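PDB 3SIW: nodulation fucosyltransferase NodZ from Bradyrhizobium sp., which belongs to the GT-B clan of glycosyltransferase folds and probably takes part in nodulation, modelled here as a single chain with guanosine-5'-diphosphate bound. Local coordinates for residues F15-W20 / D129-W134; I172-R177 / V217-C222; Y272-C277 / A288-A293. All coordinates share one frame; numbering follows the deposited sequence.

Contact 1: F15-W20 / D129-W134; sequences FGDCLW and DACLMW. With GDP (guanosine-5'-diphosphate), chain B.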
loop_
_atom_site.group_PDB
_atom_site.type_symbol
_atom_site.label_atom_id
_atom_site.label_comp_id
_atom_site.label_asym_id
_atom_site.label_seq_id
_atom_site.Cartn_x
_atom_site.Cartn_y
_atom_site.Cartn_z
ATOM N N PHE A 15 1.228 1.485 4.298
ATOM C CA PHE A 15 1.758 0.514 3.409
ATOM C C PHE A 15 1.192 0.542 1.978
ATOM O O PHE A 15 1.891 0.190 1.031
ATOM C CB PHE A 15 1.565 -0.882 3.980
ATOM C CG PHE A 15 2.460 -1.185 5.116
ATOM C CD1 PHE A 15 3.820 -1.190 4.950
ATOM C CD2 PHE A 15 1.941 -1.495 6.339
ATOM C CE1 PHE A 15 4.662 -1.454 6.025
ATOM C CE2 PHE A 15 2.781 -1.776 7.408
ATOM C CZ PHE A 15 4.135 -1.769 7.233
ATOM N N GLY A 16 -0.064 0.909 1.826
ATOM C CA GLY A 16 -0.714 0.933 0.487
ATOM C C GLY A 16 0.089 1.879 -0.401
ATOM O O GLY A 16 0.462 1.561 -1.548
ATOM N N ASP A 17 0.339 3.052 0.135
ATOM C CA ASP A 17 1.159 4.070 -0.527
ATOM C C ASP A 17 2.577 3.571 -0.753
ATOM O O ASP A 17 3.068 3.623 -1.869
ATOM C CB ASP A 17 1.085 5.363 0.330
ATOM C CG ASP A 17 1.750 6.557 -0.307
ATOM O OD1 ASP A 17 2.492 6.423 -1.317
ATOM O OD2 ASP A 17 1.538 7.676 0.243
ATOM N N CYS A 18 3.238 3.072 0.297
ATOM C CA CYS A 18 4.590 2.560 0.185
ATOM C C CYS A 18 4.736 1.518 -0.932
ATOM O O CYS A 18 5.654 1.643 -1.730
ATOM C CB CYS A 18 5.075 1.940 1.496
ATOM S SG CYS A 18 5.231 3.184 2.801
ATOM N N LEU A 19 3.827 0.550 -0.996
ATOM C CA LEU A 19 3.945 -0.576 -1.904
ATOM C C LEU A 19 3.605 -0.165 -3.373
ATOM O O LEU A 19 4.212 -0.610 -4.304
ATOM C CB LEU A 19 3.030 -1.689 -1.430
ATOM C CG LEU A 19 3.542 -2.378 -0.156
ATOM C CD1 LEU A 19 2.491 -3.312 0.446
ATOM C CD2 LEU A 19 4.896 -3.036 -0.482
ATOM N N TRP A 20 2.632 0.723 -3.530
ATOM C CA TRP A 20 2.287 1.280 -4.843
ATOM C C TRP A 20 3.456 2.161 -5.354
ATOM O O TRP A 20 3.888 2.023 -6.501
ATOM C CB TRP A 20 1.027 2.090 -4.705
ATOM C CG TRP A 20 0.297 2.404 -5.997
ATOM C CD1 TRP A 20 0.788 2.332 -7.271
ATOM C CD2 TRP A 20 -1.050 2.770 -6.110
ATOM N NE1 TRP A 20 -0.192 2.645 -8.187
ATOM C CE2 TRP A 20 -1.332 2.944 -7.497
ATOM C CE3 TRP A 20 -2.082 2.971 -5.180
ATOM C CZ2 TRP A 20 -2.595 3.308 -7.963
ATOM C CZ3 TRP A 20 -3.311 3.352 -5.644
ATOM C CH2 TRP A 20 -3.567 3.496 -7.038
ATOM N N ASP A 129 11.168 10.160 -3.552
ATOM C CA ASP A 129 10.804 10.486 -2.146
ATOM C C ASP A 129 9.561 11.368 -2.177
ATOM O O ASP A 129 9.521 12.484 -1.638
ATOM C CB ASP A 129 11.981 11.186 -1.465
ATOM C CG ASP A 129 11.880 11.192 0.008
ATOM O OD1 ASP A 129 10.821 10.743 0.572
ATOM O OD2 ASP A 129 12.890 11.616 0.646
ATOM N N ALA A 130 8.567 10.832 -2.895
ATOM C CA ALA A 130 7.283 11.465 -3.141
ATOM C C ALA A 130 6.295 10.345 -3.386
ATOM O O ALA A 130 6.687 9.184 -3.561
ATOM C CB ALA A 130 7.337 12.345 -4.320
ATOM N N CYS A 131 5.025 10.691 -3.370
ATOM C CA CYS A 131 3.969 9.770 -3.647
ATOM C C CYS A 131 4.010 9.402 -5.150
ATOM O O CYS A 131 3.864 10.267 -5.995
ATOM C CB CYS A 131 2.608 10.385 -3.376
ATOM S SG CYS A 131 1.293 9.079 -3.561
ATOM N N LEU A 132 4.187 8.139 -5.467
ATOM C CA LEU A 132 4.155 7.700 -6.871
ATOM C C LEU A 132 2.975 6.773 -7.142
ATOM O O LEU A 132 3.008 5.929 -8.084
ATOM C CB LEU A 132 5.475 7.080 -7.299
ATOM C CG LEU A 132 6.671 8.031 -7.319
ATOM C CD1 LEU A 132 7.970 7.225 -7.662
ATOM C CD2 LEU A 132 6.414 9.214 -8.304
ATOM N N MET A 133 1.890 6.978 -6.390
ATOM C CA MET A 133 0.663 6.293 -6.716
ATOM C C MET A 133 0.262 6.725 -8.103
ATOM O O MET A 133 0.515 7.835 -8.477
ATOM C CB MET A 133 -0.434 6.608 -5.683
ATOM C CG MET A 133 -0.145 5.861 -4.369
ATOM S SD MET A 133 -1.113 6.580 -3.003
ATOM C CE MET A 133 -2.758 6.738 -3.727
ATOM N N TRP A 134 -0.362 5.816 -8.865
ATOM C CA TRP A 134 -0.786 6.041 -10.252
ATOM C C TRP A 134 0.370 6.246 -11.259
ATOM O O TRP A 134 0.116 6.637 -12.395
ATOM C CB TRP A 134 -1.809 7.171 -10.399
ATOM C CG TRP A 134 -2.982 7.035 -9.484
ATOM C CD1 TRP A 134 -3.173 7.698 -8.304
ATOM C CD2 TRP A 134 -4.084 6.151 -9.629
ATOM N NE1 TRP A 134 -4.352 7.309 -7.732
ATOM C CE2 TRP A 134 -4.931 6.356 -8.514
ATOM C CE3 TRP A 134 -4.464 5.226 -10.608
ATOM C CZ2 TRP A 134 -6.128 5.670 -8.347
ATOM C CZ3 TRP A 134 -5.646 4.548 -10.450
ATOM C CH2 TRP A 134 -6.480 4.785 -9.323
HETATM P PB GDP B . -4.641 5.738 2.708
HETATM O O1B GDP B . -4.421 6.160 1.136
HETATM O O2B GDP B . -6.040 5.589 3.272
HETATM O O3B GDP B . -3.816 6.853 3.541
HETATM O O3A GDP B . -3.934 4.215 2.784
HETATM P PA GDP B . -2.431 3.794 3.194
HETATM O O1A GDP B . -2.395 2.290 3.336
HETATM O O2A GDP B . -1.402 4.410 2.346
HETATM O "O5'" GDP B . -2.374 4.546 4.715
HETATM C "C5'" GDP B . -3.321 4.171 5.692
HETATM C "C4'" GDP B . -2.676 3.604 6.933
HETATM O "O4'" GDP B . -3.610 3.831 8.069
HETATM C "C3'" GDP B . -2.741 2.121 6.668
HETATM O "O3'" GDP B . -1.612 1.577 5.995
HETATM C "C2'" GDP B . -2.778 1.598 8.104
HETATM O "O2'" GDP B . -1.458 1.723 8.725
HETATM C "C1'" GDP B . -3.828 2.560 8.739
HETATM N N9 GDP B . -5.157 2.036 8.388
HETATM C C8 GDP B . -6.087 2.567 7.555
HETATM N N7 GDP B . -7.149 1.745 7.502
HETATM C C5 GDP B . -6.883 0.665 8.252
HETATM C C6 GDP B . -7.577 -0.504 8.576
HETATM O O6 GDP B . -8.700 -0.757 8.126
HETATM N N1 GDP B . -6.968 -1.461 9.414
HETATM C C2 GDP B . -5.699 -1.208 9.940
HETATM N N2 GDP B . -5.107 -2.103 10.766
HETATM N N3 GDP B . -5.082 -0.063 9.634
HETATM C C4 GDP B . -5.619 0.854 8.806
#
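Trp20, in the first turns of helix 15-32, packs against Met133 and Trp134 of the loop that follows strand 125-128. Strands 6-10 and 125-128 are parallel neighbours in one Rossmann-like sheet, as expected of a GT-B protein, and the contact joins the chain that leaves each of them. Met133 lies across one face of Trp20: its CA stands 3.8 Å from the centroid of the five-membered ring and only 2° off the normal, a CH-pi contact, while its CG reaches to 3.6 Å from Trp20 CE3. The sulfur comes in obliquely, a Met-aromatic contact, and the bend at chi3 (46°) brings CE alongside Trp20 CZ3. Trp134 meets the same indole differently, in an edge-to-face pair with planes at 58°: Trp20 CH2 points onto the Trp134 face, 3.5 Å from its CE2. Asp17 OD1 sits 3.7 Å from Cys131 SG without bonding to it; its carboxylate is held by Arg11 and Ser21. Within the loop, Met133 N donates a long, fairly straight bond to Cys131 SG at 3.6 Å. The helix start itself faces the nucleotide: Gly16 N binds GDP O1A and Asp17 N binds GDP O2A, each at 3.1 Å, and the helix end probably favours the negative alpha phosphate. Trp20 NE1 and Trp134 N approach to 3.2 Å, yet both are donors, and the backbone nitrogen stands above the indole plane, toward its rim.

Contact 2: I172-R177 / V217-C222; sequences IGVHVR and VKVFLC. With GDP (guanosine-5'-diphosphate), chain B.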
loop_
_atom_site.group_PDB
_atom_site.type_symbol
_atom_site.label_atom_id
_atom_site.label_comp_id
_atom_site.label_asym_id
_atom_site.label_seq_id
_atom_site.Cartn_x
_atom_site.Cartn_y
_atom_site.Cartn_z
ATOM N N ILE A 172 -17.691 -10.302 2.545
ATOM C CA ILE A 172 -17.784 -8.952 2.128
ATOM C C ILE A 172 -16.833 -8.171 3.019
ATOM O O ILE A 172 -17.057 -8.066 4.191
ATOM C CB ILE A 172 -19.238 -8.401 2.277
ATOM C CG1 ILE A 172 -20.217 -9.190 1.397
ATOM C CG2 ILE A 172 -19.268 -6.911 1.843
ATOM C CD1 ILE A 172 -21.693 -8.944 1.735
ATOM N N GLY A 173 -15.779 -7.605 2.434
ATOM C CA GLY A 173 -14.823 -6.781 3.173
ATOM C C GLY A 173 -15.206 -5.325 3.123
ATOM O O GLY A 173 -15.637 -4.788 2.059
ATOM N N VAL A 174 -15.099 -4.681 4.256
ATOM C CA VAL A 174 -15.477 -3.274 4.341
ATOM C C VAL A 174 -14.317 -2.538 4.958
ATOM O O VAL A 174 -13.915 -2.835 6.062
ATOM C CB VAL A 174 -16.776 -3.039 5.195
ATOM C CG1 VAL A 174 -17.236 -1.609 5.065
ATOM C CG2 VAL A 174 -17.888 -3.988 4.761
ATOM N N HIS A 175 -13.805 -1.573 4.231
ATOM C CA HIS A 175 -12.803 -0.705 4.722
ATOM C C HIS A 175 -13.432 0.643 4.999
ATOM O O HIS A 175 -13.985 1.306 4.115
ATOM C CB HIS A 175 -11.629 -0.542 3.724
ATOM C CG HIS A 175 -10.543 0.347 4.228
ATOM N ND1 HIS A 175 -10.051 1.409 3.506
ATOM C CD2 HIS A 175 -9.870 0.349 5.412
ATOM C CE1 HIS A 175 -9.103 2.008 4.205
ATOM N NE2 HIS A 175 -8.972 1.380 5.363
ATOM N N VAL A 176 -13.326 1.053 6.249
ATOM C CA VAL A 176 -13.781 2.355 6.667
ATOM C C VAL A 176 -12.645 3.123 7.290
ATOM O O VAL A 176 -12.199 2.868 8.436
ATOM C CB VAL A 176 -14.931 2.254 7.681
ATOM C CG1 VAL A 176 -15.392 3.686 8.094
ATOM C CG2 VAL A 176 -16.060 1.393 7.102
ATOM N N ARG A 177 -12.149 4.071 6.517
ATOM C CA ARG A 177 -11.015 4.869 6.921
ATOM C C ARG A 177 -11.579 6.141 7.501
ATOM O O ARG A 177 -12.339 6.849 6.829
ATOM C CB ARG A 177 -10.156 5.159 5.694
ATOM C CG ARG A 177 -8.968 6.028 5.940
ATOM C CD ARG A 177 -7.687 5.225 6.127
ATOM N NE ARG A 177 -6.924 5.845 7.215
ATOM C CZ ARG A 177 -5.946 6.728 7.092
ATOM N NH1 ARG A 177 -5.495 7.127 5.900
ATOM N NH2 ARG A 177 -5.386 7.192 8.192
ATOM N N VAL A 217 -22.563 -15.840 3.636
ATOM C CA VAL A 217 -21.945 -14.527 3.666
ATOM C C VAL A 217 -21.551 -14.088 5.096
ATOM O O VAL A 217 -22.331 -14.246 6.038
ATOM C CB VAL A 217 -22.936 -13.477 3.096
ATOM C CG1 VAL A 217 -22.436 -12.091 3.351
ATOM C CG2 VAL A 217 -23.174 -13.731 1.616
ATOM N N LYS A 218 -20.344 -13.543 5.256
ATOM C CA LYS A 218 -19.965 -12.843 6.476
ATOM C C LYS A 218 -19.435 -11.471 6.071
ATOM O O LYS A 218 -19.061 -11.248 4.904
ATOM C CB LYS A 218 -18.964 -13.632 7.328
ATOM C CG LYS A 218 -19.485 -14.999 7.814
ATOM C CD LYS A 218 -18.406 -15.875 8.542
ATOM C CE LYS A 218 -17.596 -15.124 9.635
ATOM N NZ LYS A 218 -16.700 -16.023 10.477
ATOM N N VAL A 219 -19.423 -10.549 7.021
ATOM C CA VAL A 219 -18.868 -9.231 6.809
ATOM C C VAL A 219 -17.563 -9.053 7.591
ATOM O O VAL A 219 -17.544 -9.116 8.818
ATOM C CB VAL A 219 -19.917 -8.107 7.153
ATOM C CG1 VAL A 219 -19.308 -6.730 7.020
ATOM C CG2 VAL A 219 -21.176 -8.261 6.260
ATOM N N PHE A 220 -16.482 -8.769 6.870
ATOM C CA PHE A 220 -15.172 -8.466 7.471
ATOM C C PHE A 220 -14.969 -6.943 7.504
ATOM O O PHE A 220 -14.907 -6.311 6.452
ATOM C CB PHE A 220 -14.101 -9.146 6.626
ATOM C CG PHE A 220 -12.705 -8.823 7.023
ATOM C CD1 PHE A 220 -12.317 -8.917 8.313
ATOM C CD2 PHE A 220 -11.801 -8.429 6.107
ATOM C CE1 PHE A 220 -11.025 -8.651 8.710
ATOM C CE2 PHE A 220 -10.504 -8.159 6.493
ATOM C CZ PHE A 220 -10.129 -8.246 7.796
ATOM N N LEU A 221 -14.911 -6.352 8.694
ATOM C CA LEU A 221 -14.685 -4.942 8.840
ATOM C C LEU A 221 -13.242 -4.602 9.207
ATOM O O LEU A 221 -12.676 -5.151 10.183
ATOM C CB LEU A 221 -15.581 -4.429 9.944
ATOM C CG LEU A 221 -15.607 -2.948 10.233
ATOM C CD1 LEU A 221 -16.016 -2.189 8.969
ATOM C CD2 LEU A 221 -16.627 -2.710 11.355
ATOM N N CYS A 222 -12.664 -3.692 8.432
ATOM C CA CYS A 222 -11.343 -3.129 8.683
ATOM C C CYS A 222 -11.516 -1.635 8.862
ATOM O O CYS A 222 -11.891 -0.934 7.947
ATOM C CB CYS A 222 -10.395 -3.384 7.514
ATOM S SG CYS A 222 -10.173 -5.111 7.231
HETATM P PB GDP B . -4.641 5.738 2.708
HETATM O O1B GDP B . -4.421 6.160 1.136
HETATM O O2B GDP B . -6.040 5.589 3.272
HETATM O O3B GDP B . -3.816 6.853 3.541
HETATM O O3A GDP B . -3.934 4.215 2.784
HETATM P PA GDP B . -2.431 3.794 3.194
HETATM O O1A GDP B . -2.395 2.290 3.336
HETATM O O2A GDP B . -1.402 4.410 2.346
HETATM O "O5'" GDP B . -2.374 4.546 4.715
HETATM C "C5'" GDP B . -3.321 4.171 5.692
HETATM C "C4'" GDP B . -2.676 3.604 6.933
HETATM O "O4'" GDP B . -3.610 3.831 8.069
HETATM C "C3'" GDP B . -2.741 2.121 6.668
HETATM O "O3'" GDP B . -1.612 1.577 5.995
HETATM C "C2'" GDP B . -2.778 1.598 8.104
HETATM O "O2'" GDP B . -1.458 1.723 8.725
HETATM C "C1'" GDP B . -3.828 2.560 8.739
HETATM N N9 GDP B . -5.157 2.036 8.388
HETATM C C8 GDP B . -6.087 2.567 7.555
HETATM N N7 GDP B . -7.149 1.745 7.502
HETATM C C5 GDP B . -6.883 0.665 8.252
HETATM C C6 GDP B . -7.577 -0.504 8.576
HETATM O O6 GDP B . -8.700 -0.757 8.126
HETATM N N1 GDP B . -6.968 -1.461 9.414
HETATM C C2 GDP B . -5.699 -1.208 9.940
HETATM N N2 GDP B . -5.107 -2.103 10.766
HETATM N N3 GDP B . -5.082 -0.063 9.634
HETATM C C4 GDP B . -5.619 0.854 8.806
#
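His175 and Cys222, the last bridged pair of two parallel strands, meet the guanine of GDP together, which is the odd feature of an otherwise regular ladder. His175 NE2 gives GDP N7 a nearly straight hydrogen bond of 2.8 Å (170°) at the edge of the imidazole, and Cys222 CB comes within 3.2 Å of GDP O6. Just past the strand, Arg177 carries on to the phosphates. Bends at chi2 (98°) and chi3 (-139°) lay the guanidinium against the ribose side, with GDP C5' over one of its faces; NH1 donates to GDP O2B at 3.1 Å, and Asp224 takes NE in a salt bridge, probably fixing the group's rotation. Behind this end the strands are zipped by five backbone bonds, the first from Ile172 N to Lys218 O and the last from Val176 N to Cys222 O (3.0 Å). CA-H...O contacts fill the steps between, such as Gly173 CA to Phe220 O at 3.3 Å. On the face bearing Ile172, Val174, Val219 and Leu221, Val174 CG2 touches Val219 CG1 at 3.8 Å, and Leu221 CD1 turns back to Val174 CB at 3.9 Å. Helix 193-209, the crossover of this beta-alpha-beta unit, packs on that face through Ala208, Ile205 and Val201. The face of Phe220 and Cys222 lies under helix 258-274, where Asp270 and Leu273 meet Phe220, while Gly173 and His175 bond on to strand 279-283 next door.

Contact 3: Y272-C277 / A288-A293; sequences YLLARC and AFTRYA. With GDP (guanosine-5'-diphosphate), chain B.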
loop_
_atom_site.group_PDB
_atom_site.type_symbol
_atom_site.label_atom_id
_atom_site.label_comp_id
_atom_site.label_asym_id
_atom_site.label_seq_id
_atom_site.Cartn_x
_atom_site.Cartn_y
_atom_site.Cartn_z
ATOM N N TYR A 272 -4.097 -7.602 3.392
ATOM C CA TYR A 272 -4.018 -8.886 2.719
ATOM C C TYR A 272 -5.311 -9.683 2.782
ATOM O O TYR A 272 -5.693 -10.317 1.803
ATOM C CB TYR A 272 -2.811 -9.696 3.226
ATOM C CG TYR A 272 -1.506 -9.275 2.537
ATOM C CD1 TYR A 272 -0.937 -8.026 2.750
ATOM C CD2 TYR A 272 -0.839 -10.140 1.650
ATOM C CE1 TYR A 272 0.250 -7.646 2.144
ATOM C CE2 TYR A 272 0.360 -9.760 1.033
ATOM C CZ TYR A 272 0.906 -8.541 1.289
ATOM O OH TYR A 272 2.084 -8.121 0.702
ATOM N N LEU A 273 -5.986 -9.650 3.923
ATOM C CA LEU A 273 -7.275 -10.310 4.071
ATOM C C LEU A 273 -8.362 -9.665 3.241
ATOM O O LEU A 273 -9.206 -10.353 2.702
ATOM C CB LEU A 273 -7.672 -10.441 5.530
ATOM C CG LEU A 273 -6.924 -11.510 6.358
ATOM C CD1 LEU A 273 -7.263 -11.314 7.806
ATOM C CD2 LEU A 273 -7.160 -12.939 5.866
ATOM N N LEU A 274 -8.352 -8.346 3.143
ATOM C CA LEU A 274 -9.294 -7.693 2.283
ATOM C C LEU A 274 -9.212 -8.228 0.823
ATOM O O LEU A 274 -10.250 -8.352 0.136
ATOM C CB LEU A 274 -9.096 -6.203 2.334
ATOM C CG LEU A 274 -9.678 -5.472 3.547
ATOM C CD1 LEU A 274 -9.090 -4.073 3.546
ATOM C CD2 LEU A 274 -11.272 -5.389 3.400
ATOM N N ALA A 275 -7.990 -8.538 0.356
ATOM C CA ALA A 275 -7.762 -9.072 -0.979
ATOM C C ALA A 275 -8.255 -10.504 -1.171
ATOM O O ALA A 275 -8.196 -11.021 -2.275
ATOM C CB ALA A 275 -6.225 -8.920 -1.378
ATOM N N ARG A 276 -8.711 -11.157 -0.102
ATOM C CA ARG A 276 -9.320 -12.495 -0.156
ATOM C C ARG A 276 -10.871 -12.487 -0.105
ATOM O O ARG A 276 -11.521 -13.536 -0.119
ATOM C CB ARG A 276 -8.825 -13.347 1.016
ATOM C CG ARG A 276 -7.301 -13.359 1.318
ATOM C CD ARG A 276 -6.463 -14.061 0.262
ATOM N NE ARG A 276 -7.137 -15.185 -0.373
ATOM C CZ ARG A 276 -6.966 -16.467 -0.039
ATOM N NH1 ARG A 276 -6.165 -16.802 0.970
ATOM N NH2 ARG A 276 -7.622 -17.410 -0.699
ATOM N N CYS A 277 -11.461 -11.305 -0.116
ATOM C CA CYS A 277 -12.928 -11.161 -0.054
ATOM C C CYS A 277 -13.553 -11.358 -1.429
ATOM O O CYS A 277 -12.865 -11.272 -2.477
ATOM C CB CYS A 277 -13.268 -9.773 0.544
ATOM S SG CYS A 277 -12.718 -9.650 2.281
ATOM N N ALA A 288 -5.240 4.070 -0.657
ATOM C CA ALA A 288 -4.305 3.046 -1.139
ATOM C C ALA A 288 -4.358 1.778 -0.348
ATOM O O ALA A 288 -3.860 0.755 -0.806
ATOM C CB ALA A 288 -2.852 3.602 -1.195
ATOM N N PHE A 289 -4.986 1.807 0.840
ATOM C CA PHE A 289 -5.032 0.653 1.675
ATOM C C PHE A 289 -5.763 -0.483 0.983
ATOM O O PHE A 289 -5.418 -1.644 1.154
ATOM C CB PHE A 289 -5.752 0.994 2.985
ATOM C CG PHE A 289 -5.664 -0.044 4.006
ATOM C CD1 PHE A 289 -6.724 -0.825 4.310
ATOM C CD2 PHE A 289 -4.454 -0.244 4.684
ATOM C CE1 PHE A 289 -6.626 -1.777 5.284
ATOM C CE2 PHE A 289 -4.356 -1.186 5.660
ATOM C CZ PHE A 289 -5.445 -1.936 5.974
ATOM N N THR A 290 -6.783 -0.148 0.210
ATOM C CA THR A 290 -7.576 -1.176 -0.460
ATOM C C THR A 290 -7.156 -1.351 -1.917
ATOM O O THR A 290 -7.864 -1.969 -2.705
ATOM C CB THR A 290 -9.084 -0.819 -0.389
ATOM O OG1 THR A 290 -9.231 0.549 -0.733
ATOM C CG2 THR A 290 -9.666 -1.153 1.021
ATOM N N ARG A 291 -6.032 -0.764 -2.329
ATOM C CA ARG A 291 -5.608 -0.918 -3.713
ATOM C C ARG A 291 -5.313 -2.423 -4.048
ATOM O O ARG A 291 -5.695 -2.889 -5.096
ATOM C CB ARG A 291 -4.394 -0.063 -4.017
ATOM C CG ARG A 291 -3.846 -0.203 -5.445
ATOM C CD ARG A 291 -4.883 0.049 -6.516
ATOM N NE ARG A 291 -4.269 0.119 -7.822
ATOM C CZ ARG A 291 -4.882 0.483 -8.943
ATOM N NH1 ARG A 291 -6.165 0.828 -8.940
ATOM N NH2 ARG A 291 -4.189 0.498 -10.073
ATOM N N TYR A 292 -4.690 -3.147 -3.140
ATOM C CA TYR A 292 -4.375 -4.548 -3.359
ATOM C C TYR A 292 -5.689 -5.312 -3.594
ATOM O O TYR A 292 -5.860 -5.938 -4.631
ATOM C CB TYR A 292 -3.590 -5.118 -2.203
ATOM C CG TYR A 292 -3.148 -6.531 -2.356
ATOM C CD1 TYR A 292 -2.757 -7.050 -3.612
ATOM C CD2 TYR A 292 -3.051 -7.355 -1.256
ATOM C CE1 TYR A 292 -2.283 -8.397 -3.728
ATOM C CE2 TYR A 292 -2.600 -8.705 -1.375
ATOM C CZ TYR A 292 -2.210 -9.187 -2.580
ATOM O OH TYR A 292 -1.784 -10.478 -2.643
ATOM N N ALA A 293 -6.652 -5.118 -2.683
ATOM C CA ALA A 293 -8.015 -5.675 -2.856
ATOM C C ALA A 293 -8.654 -5.320 -4.179
ATOM O O ALA A 293 -9.207 -6.217 -4.878
ATOM C CB ALA A 293 -8.933 -5.316 -1.677
HETATM P PB GDP B . -4.641 5.738 2.708
HETATM O O1B GDP B . -4.421 6.160 1.136
HETATM O O2B GDP B . -6.040 5.589 3.272
HETATM O O3B GDP B . -3.816 6.853 3.541
HETATM O O3A GDP B . -3.934 4.215 2.784
HETATM P PA GDP B . -2.431 3.794 3.194
HETATM O O1A GDP B . -2.395 2.290 3.336
HETATM O O2A GDP B . -1.402 4.410 2.346
HETATM O "O5'" GDP B . -2.374 4.546 4.715
HETATM C "C5'" GDP B . -3.321 4.171 5.692
HETATM C "C4'" GDP B . -2.676 3.604 6.933
HETATM O "O4'" GDP B . -3.610 3.831 8.069
HETATM C "C3'" GDP B . -2.741 2.121 6.668
HETATM O "O3'" GDP B . -1.612 1.577 5.995
HETATM C "C2'" GDP B . -2.778 1.598 8.104
HETATM O "O2'" GDP B . -1.458 1.723 8.725
HETATM C "C1'" GDP B . -3.828 2.560 8.739
HETATM N N9 GDP B . -5.157 2.036 8.388
HETATM C C8 GDP B . -6.087 2.567 7.555
HETATM N N7 GDP B . -7.149 1.745 7.502
HETATM C C5 GDP B . -6.883 0.665 8.252
HETATM C C6 GDP B . -7.577 -0.504 8.576
HETATM O O6 GDP B . -8.700 -0.757 8.126
HETATM N N1 GDP B . -6.968 -1.461 9.414
HETATM C C2 GDP B . -5.699 -1.208 9.940
HETATM N N2 GDP B . -5.107 -2.103 10.766
HETATM N N3 GDP B . -5.082 -0.063 9.634
HETATM C C4 GDP B . -5.619 0.854 8.806
#
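Tyr272 and Tyr292 meet edge to face, near the end of helix 258-274 and the start of helix 291-296, two helices of one Rossmann-like half of this GT-B fold, with strand 279-283 between them in the sequence. The edge of Tyr292 points at the Tyr272 face, with planes at 61° and Tyr292 CE2 3.8 Å from Tyr272 CD2. Tyr292 also takes a CH-pi contact: Ala275 CB stands over its face, 3.9 Å from the ring centroid and 26° off the normal. With CG anti to the backbone N (chi1 -177°), the first torsion carries the Tyr292 ring over to Ala275 CB and the Tyr272 face, and the ring also stacks with Phe145 of helix 138-147. Small side chains bring the backbones close, Ala275 CA lying 3.9 Å from Ala293 CA, and Leu274 CB leans on Ala293 CB at 4.1 Å. Leu274 CD1 is the branch that touches Thr290 CG2 and Phe289 CE1, the latter at 3.8 Å. Phe289 in turn has GDP C5 over one face, 3.7 Å from its CZ, and stacks with His175. In the loop before the helix, Ala288 N donates to GDP O1B at 2.9 Å, while Thr290, at the N-cap position, uses OG1 for Arg282 and makes no capping bond. No hydrogen bond crosses between the segments, so their union rests on apolar and aromatic surfaces, and Leu274, meeting the Phe289 ring obliquely from the side away from guanine, probably serves as a second-shell residue.

Overall arrangement
Contacts 2 and 3 are buried and hold neighbouring elements of one Rossmann-like half: they touch directly, His175 and Cys222 packing on Phe289, Thr290 and Leu274. Contact 1 belongs to the other half and is only partly buried, with Trp134 exposed; its centre lies about 23 Å from that of contact 2, but it meets contact 3, where Ala288 and Arg291 press on Gly16, Asp17 and Trp20. Their chemistry differs accordingly. Contact 2 is a backbone ladder, while contacts 1 and 3 have no hydrogen bond across and rely on rings. All three reach GDP: contact 1 mainly at the alpha phosphate, contacts 2 and 3 at both guanine and beta phosphate.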